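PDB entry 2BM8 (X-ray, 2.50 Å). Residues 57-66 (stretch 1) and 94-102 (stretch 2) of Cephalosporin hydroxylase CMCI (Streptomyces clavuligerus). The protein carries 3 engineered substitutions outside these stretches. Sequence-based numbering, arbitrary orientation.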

# COMPACT_ATOMS: atom_id res chain seq x y z
N GLN B 57 -24.49 -13.40 5.86
CA GLN B 57 -25.84 -13.84 6.18
C GLN B 57 -26.03 -13.97 7.66
O GLN B 57 -25.09 -13.92 8.44
CB GLN B 57 -26.15 -15.20 5.52
CG GLN B 57 -25.25 -16.33 6.00
CD GLN B 57 -25.89 -17.71 5.92
OE1 GLN B 57 -26.97 -17.94 6.48
NE2 GLN B 57 -25.21 -18.64 5.26
N TRP B 58 -27.29 -14.13 8.05
CA TRP B 58 -27.64 -14.52 9.39
C TRP B 58 -28.82 -15.47 9.29
O TRP B 58 -29.87 -15.07 8.82
CB TRP B 58 -27.97 -13.29 10.21
CG TRP B 58 -28.44 -13.61 11.55
CD1 TRP B 58 -29.71 -13.53 12.00
CD2 TRP B 58 -27.66 -14.10 12.63
NE1 TRP B 58 -29.78 -13.91 13.32
CE2 TRP B 58 -28.52 -14.27 13.73
CE3 TRP B 58 -26.30 -14.39 12.81
CZ2 TRP B 58 -28.08 -14.73 14.97
CZ3 TRP B 58 -25.86 -14.84 14.05
CH2 TRP B 58 -26.75 -15.00 15.11
N ARG B 59 -28.63 -16.73 9.69
CA ARG B 59 -29.66 -17.76 9.56
C ARG B 59 -30.42 -17.75 8.23
O ARG B 59 -31.64 -17.73 8.22
CB ARG B 59 -30.67 -17.62 10.68
CG ARG B 59 -30.06 -17.63 12.05
CD ARG B 59 -31.06 -17.50 13.20
NE ARG B 59 -32.44 -17.79 12.82
CZ ARG B 59 -33.49 -17.59 13.62
NH1 ARG B 59 -33.34 -17.12 14.85
NH2 ARG B 59 -34.71 -17.89 13.18
N GLY B 60 -29.70 -17.71 7.12
CA GLY B 60 -30.31 -17.84 5.80
C GLY B 60 -30.94 -16.57 5.24
O GLY B 60 -31.56 -16.62 4.17
N LEU B 61 -30.80 -15.46 5.95
CA LEU B 61 -31.15 -14.13 5.42
C LEU B 61 -29.88 -13.34 5.16
O LEU B 61 -28.93 -13.44 5.92
CB LEU B 61 -32.01 -13.34 6.41
CG LEU B 61 -33.10 -14.16 7.07
CD1 LEU B 61 -33.64 -13.47 8.30
CD2 LEU B 61 -34.19 -14.47 6.05
N ARG B 62 -29.89 -12.55 4.10
CA ARG B 62 -28.77 -11.68 3.79
C ARG B 62 -28.60 -10.66 4.91
O ARG B 62 -29.58 -10.14 5.42
CB ARG B 62 -29.02 -10.96 2.48
CG ARG B 62 -29.06 -11.90 1.30
CD ARG B 62 -29.09 -11.21 -0.00
NE ARG B 62 -27.98 -10.29 -0.09
CZ ARG B 62 -27.99 -9.13 -0.72
NH1 ARG B 62 -29.06 -8.71 -1.40
NH2 ARG B 62 -26.90 -8.38 -0.67
N MET B 63 -27.34 -10.40 5.27
CA MET B 63 -26.98 -9.42 6.29
C MET B 63 -26.18 -8.34 5.61
O MET B 63 -25.03 -8.57 5.25
CB MET B 63 -26.10 -10.05 7.38
CG MET B 63 -26.82 -10.42 8.65
SD MET B 63 -27.23 -8.99 9.63
CE MET B 63 -25.76 -8.68 10.44
N LEU B 64 -26.76 -7.15 5.47
CA LEU B 64 -26.06 -6.02 4.89
C LEU B 64 -25.05 -5.38 5.85
O LEU B 64 -24.23 -4.58 5.43
CB LEU B 64 -27.04 -4.95 4.42
CG LEU B 64 -27.93 -5.21 3.20
CD1 LEU B 64 -27.93 -3.98 2.32
CD2 LEU B 64 -27.50 -6.42 2.39
N LYS B 65 -25.13 -5.72 7.13
CA LYS B 65 -24.18 -5.23 8.11
C LYS B 65 -23.01 -6.19 8.22
O LYS B 65 -23.21 -7.36 8.51
CB LYS B 65 -24.86 -5.01 9.46
CG LYS B 65 -25.92 -3.87 9.43
CD LYS B 65 -26.50 -3.59 10.80
CE LYS B 65 -27.71 -2.64 10.77
NZ LYS B 65 -27.88 -1.88 9.51
N ASP B 66 -21.78 -5.71 8.01
CA ASP B 66 -20.65 -6.63 7.97
C ASP B 66 -20.14 -7.01 9.37
O ASP B 66 -20.61 -6.45 10.36
CB ASP B 66 -19.57 -6.18 6.95
CG ASP B 66 -18.85 -4.93 7.33
OD1 ASP B 66 -18.57 -4.69 8.53
OD2 ASP B 66 -18.47 -4.12 6.44
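Stretch 2 94-102: GSLAWFRDL

Stretch 1 is a tight hairpin followed by a loop. A type I' turn runs from W58 to L61 and is closed by two backbone hydrogen bonds, W58 N to L61 O at 2.8 Å and L61 N to W58 O at 3.0 Å. R59 and G60 both have positive phi, as this turn requires. The side chain of Q57 braces the turn, its OE1 accepting a hydrogen bond from G60 N at 2.8 Å. Stretch 2 is helical throughout, and the helix continues beyond L102.

The start of the helix lies closest to the backbone of stretch 1. The CA atoms of M63 and G94 are 5.3 Å apart, and G94 CA makes a CA-H...O contact with R62 O at 3.6 Å. Glycine permits this approach: an ideal CB on G94 would stand 2.1 Å from R62 O, a clash. From there the helix runs back toward the hairpin turn, bringing A97 and W98, then D101 one turn later, to stretch 1.

L61 CD1 packs on A97 CB at 4.1 Å. The W98 ring turns its edge toward the face of W58, with the planes at 90° and W58 CD2 3.4 Å from W98 CD1. M63 CE lies over a face of the W98 ring, 4.1 Å from the centroid of its five-membered ring. K65 reaches the helix with its aliphatic chain, CE being 3.9 Å from S95 CB and 4.1 Å from F99 CE1; its NZ is hydrogen-bonded elsewhere in the structure.

D101 is the polar anchor. Its OD2 accepts a hydrogen bond from W58 NE1 at 2.7 Å, near the plane of the indole. The same oxygen forms a salt bridge with R59 NH1 at 2.9 Å, although the hydrogen bond within it is weak. D101 OD1 pairs with R100 NE at 3.0 Å, so both carboxylate oxygens are engaged.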

# COMPACT_ATOMS: atom_id res chain seq x y z
N GLY B 94 -32.97 -8.78 7.39
CA GLY B 94 -31.96 -9.61 8.02
C GLY B 94 -31.48 -8.97 9.31
O GLY B 94 -31.48 -9.61 10.37
N SER B 95 -31.12 -7.70 9.24
CA SER B 95 -30.59 -7.02 10.40
C SER B 95 -31.63 -6.89 11.54
O SER B 95 -31.28 -6.86 12.71
CB SER B 95 -30.03 -5.65 9.99
OG SER B 95 -31.10 -4.80 9.65
N LEU B 96 -32.91 -6.81 11.21
CA LEU B 96 -33.98 -6.86 12.23
C LEU B 96 -33.98 -8.17 13.04
O LEU B 96 -33.99 -8.15 14.26
CB LEU B 96 -35.34 -6.74 11.57
CG LEU B 96 -35.96 -5.37 11.30
CD1 LEU B 96 -34.93 -4.28 11.15
CD2 LEU B 96 -36.85 -5.47 10.08
N ALA B 97 -33.99 -9.31 12.34
CA ALA B 97 -33.96 -10.61 12.98
C ALA B 97 -32.69 -10.79 13.79
O ALA B 97 -32.72 -11.41 14.85
CB ALA B 97 -34.08 -11.71 11.96
N TRP B 98 -31.58 -10.25 13.29
CA TRP B 98 -30.30 -10.33 13.97
C TRP B 98 -30.36 -9.57 15.30
O TRP B 98 -30.02 -10.12 16.33
CB TRP B 98 -29.17 -9.79 13.09
CG TRP B 98 -27.81 -9.88 13.72
CD1 TRP B 98 -27.07 -11.00 13.88
CD2 TRP B 98 -27.07 -8.83 14.32
NE1 TRP B 98 -25.89 -10.71 14.52
CE2 TRP B 98 -25.87 -9.38 14.80
CE3 TRP B 98 -27.29 -7.46 14.48
CZ2 TRP B 98 -24.91 -8.62 15.44
CZ3 TRP B 98 -26.33 -6.71 15.10
CH2 TRP B 98 -25.16 -7.29 15.59
N PHE B 99 -30.83 -8.34 15.26
CA PHE B 99 -30.97 -7.53 16.48
C PHE B 99 -31.88 -8.22 17.50
O PHE B 99 -31.58 -8.21 18.69
CB PHE B 99 -31.55 -6.15 16.17
CG PHE B 99 -30.54 -5.14 15.74
CD1 PHE B 99 -30.70 -4.44 14.55
CD2 PHE B 99 -29.43 -4.86 16.52
CE1 PHE B 99 -29.78 -3.50 14.15
CE2 PHE B 99 -28.50 -3.91 16.12
CZ PHE B 99 -28.68 -3.24 14.93
N ARG B 100 -32.98 -8.78 17.02
CA ARG B 100 -33.92 -9.52 17.84
C ARG B 100 -33.26 -10.74 18.46
O ARG B 100 -33.30 -10.94 19.66
CB ARG B 100 -35.14 -9.96 17.02
CG ARG B 100 -36.28 -10.50 17.86
CD ARG B 100 -36.25 -12.02 18.11
NE ARG B 100 -35.93 -12.79 16.90
CZ ARG B 100 -36.77 -12.98 15.88
NH1 ARG B 100 -38.00 -12.48 15.91
NH2 ARG B 100 -36.39 -13.67 14.83
N ASP B 101 -32.65 -11.57 17.63
CA ASP B 101 -31.95 -12.76 18.11
C ASP B 101 -30.94 -12.40 19.18
O ASP B 101 -30.90 -13.01 20.23
CB ASP B 101 -31.23 -13.46 16.97
CG ASP B 101 -32.16 -14.20 16.06
OD1 ASP B 101 -33.37 -14.28 16.31
OD2 ASP B 101 -31.75 -14.74 15.04
N LEU B 102 -30.13 -11.38 18.89
CA LEU B 102 -29.00 -11.03 19.73
C LEU B 102 -29.44 -10.48 21.08
O LEU B 102 -28.80 -10.74 22.09
CB LEU B 102 -28.14 -9.99 19.01
CG LEU B 102 -26.69 -9.86 19.43
CD1 LEU B 102 -26.05 -11.21 19.72
CD2 LEU B 102 -25.93 -9.15 18.34